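Local structure of CPXV203 protein (Cowpox virus, 4HKJ) at residues 115-121 with 133-139. The protein probably binds MHC class I molecules and retains them in the endoplasmic reticulum, which would hide infected cells from T cells. Sequence-based numbering, arbitrary orientation.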
# COMPACT_ATOMS: atom_id res chain seq x y z
N SER D 115 11.25 -11.21 24.39
CA SER D 115 10.53 -11.96 23.36
C SER D 115 9.71 -13.12 23.92
O SER D 115 10.09 -13.74 24.91
CB SER D 115 11.51 -12.47 22.30
OG SER D 115 12.57 -13.20 22.90
N GLY D 116 8.58 -13.39 23.27
CA GLY D 116 7.74 -14.51 23.63
C GLY D 116 8.06 -15.73 22.78
O GLY D 116 7.54 -16.82 23.02
N LEU D 117 8.92 -15.52 21.79
CA LEU D 117 9.42 -16.60 20.93
C LEU D 117 8.31 -17.34 20.19
O LEU D 117 8.32 -18.57 20.11
CB LEU D 117 10.28 -17.57 21.74
CG LEU D 117 11.53 -16.97 22.37
CD1 LEU D 117 12.22 -17.97 23.29
CD2 LEU D 117 12.49 -16.49 21.29
N ASP D 118 7.37 -16.59 19.64
CA ASP D 118 6.32 -17.17 18.80
C ASP D 118 6.49 -16.70 17.36
O ASP D 118 5.92 -15.69 16.96
CB ASP D 118 4.94 -16.78 19.32
CG ASP D 118 3.81 -17.43 18.55
OD1 ASP D 118 4.02 -18.56 18.05
OD2 ASP D 118 2.73 -16.83 18.44
N PHE D 119 7.28 -17.44 16.60
CA PHE D 119 7.65 -17.02 15.25
C PHE D 119 6.62 -17.39 14.19
O PHE D 119 5.73 -18.21 14.41
CB PHE D 119 9.01 -17.60 14.86
CG PHE D 119 10.15 -17.06 15.67
CD1 PHE D 119 10.75 -15.86 15.32
CD2 PHE D 119 10.62 -17.74 16.78
CE1 PHE D 119 11.80 -15.35 16.06
CE2 PHE D 119 11.67 -17.23 17.53
CZ PHE D 119 12.26 -16.04 17.17
N HIS D 120 6.75 -16.75 13.03
CA HIS D 120 5.91 -17.02 11.88
C HIS D 120 6.74 -16.82 10.62
O HIS D 120 7.38 -15.78 10.45
CB HIS D 120 4.70 -16.08 11.87
CG HIS D 120 3.87 -16.17 10.63
ND1 HIS D 120 3.46 -17.37 10.09
CD2 HIS D 120 3.38 -15.21 9.81
CE1 HIS D 120 2.75 -17.14 9.00
NE2 HIS D 120 2.68 -15.84 8.81
N THR D 121 6.74 -17.82 9.75
CA THR D 121 7.50 -17.74 8.51
C THR D 121 6.58 -17.55 7.31
O THR D 121 5.66 -18.35 7.09
CB THR D 121 8.38 -18.99 8.30
OG1 THR D 121 9.39 -19.04 9.32
CG2 THR D 121 9.05 -18.95 6.94
N THR D 133 12.00 -14.62 1.90
CA THR D 133 11.26 -15.28 2.97
C THR D 133 11.55 -14.60 4.30
O THR D 133 12.71 -14.37 4.65
CB THR D 133 11.64 -16.77 3.06
OG1 THR D 133 11.51 -17.38 1.77
CG2 THR D 133 10.73 -17.49 4.04
N VAL D 134 10.50 -14.28 5.05
CA VAL D 134 10.66 -13.57 6.32
C VAL D 134 10.14 -14.37 7.51
O VAL D 134 8.99 -14.82 7.53
CB VAL D 134 9.97 -12.20 6.28
CG1 VAL D 134 10.06 -11.52 7.64
CG2 VAL D 134 10.59 -11.33 5.21
N LYS D 135 11.01 -14.54 8.51
CA LYS D 135 10.66 -15.20 9.76
C LYS D 135 10.77 -14.19 10.89
O LYS D 135 11.83 -13.60 11.10
CB LYS D 135 11.61 -16.37 10.00
CG LYS D 135 11.51 -16.99 11.39
CD LYS D 135 12.67 -17.95 11.63
CE LYS D 135 12.63 -18.53 13.03
NZ LYS D 135 11.46 -19.42 13.26
N TYR D 136 9.68 -13.97 11.62
CA TYR D 136 9.67 -12.95 12.66
C TYR D 136 8.86 -13.32 13.90
O TYR D 136 7.88 -14.06 13.82
CB TYR D 136 9.21 -11.60 12.10
CG TYR D 136 7.77 -11.57 11.65
CD1 TYR D 136 7.40 -12.05 10.39
CD2 TYR D 136 6.77 -11.04 12.46
CE1 TYR D 136 6.08 -12.02 9.98
CE2 TYR D 136 5.45 -11.01 12.05
CZ TYR D 136 5.11 -11.50 10.81
OH TYR D 136 3.80 -11.46 10.40
N ASP D 137 9.28 -12.79 15.04
CA ASP D 137 8.62 -13.02 16.32
C ASP D 137 7.37 -12.15 16.43
O ASP D 137 7.46 -10.93 16.51
CB ASP D 137 9.58 -12.72 17.47
CG ASP D 137 9.13 -13.30 18.79
OD1 ASP D 137 7.91 -13.53 18.97
OD2 ASP D 137 9.99 -13.53 19.66
N THR D 138 6.20 -12.80 16.45
CA THR D 138 4.93 -12.08 16.46
C THR D 138 4.53 -11.60 17.85
O THR D 138 3.49 -10.96 18.02
CB THR D 138 3.79 -12.95 15.88
OG1 THR D 138 3.52 -14.04 16.77
CG2 THR D 138 4.18 -13.49 14.51
N SER D 139 5.35 -11.90 18.85
CA SER D 139 5.07 -11.46 20.21
C SER D 139 5.43 -9.99 20.40
O SER D 139 4.81 -9.29 21.21
CB SER D 139 5.82 -12.32 21.23
OG SER D 139 7.23 -12.24 21.04
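D118 N donates to D137 OD1 at 3.2 Å, from above the carboxylate plane. S139 N also donates to D137 OD1, at 3.0 Å, which makes an Asx turn. S139 OG lies doubtfully close to the same oxygen. S139 OG in turn accepts from G116 N at 2.8 Å. The other oxygen, D137 OD2, takes a weak bond from L117 N. D137 CG is anti to its backbone N (chi1 -164°), which brings the carboxylate to the amides of L117 and D118. D118 O is gripped twice, by T138 N and T138 OG1, each at 2.9 Å and from opposite faces of the carbonyl plane. This is the open end of the antiparallel hairpin of strands 119-126 and 131-137, at the margin of the mixed sheet of a poxvirus T4-family fold. H120 and Y136 form a hydrogen-bonded pair, N to O in both directions. H120 NE2 is hydrogen-bonded to the backbone of the chain of another protein, which makes H120 the residue of this contact that meets that protein. On the other face, K135 CE lies over the F119 ring in a CH-pi contact, 4.2 Å from its centroid. D137 OD2 lies over the opposite face of that ring.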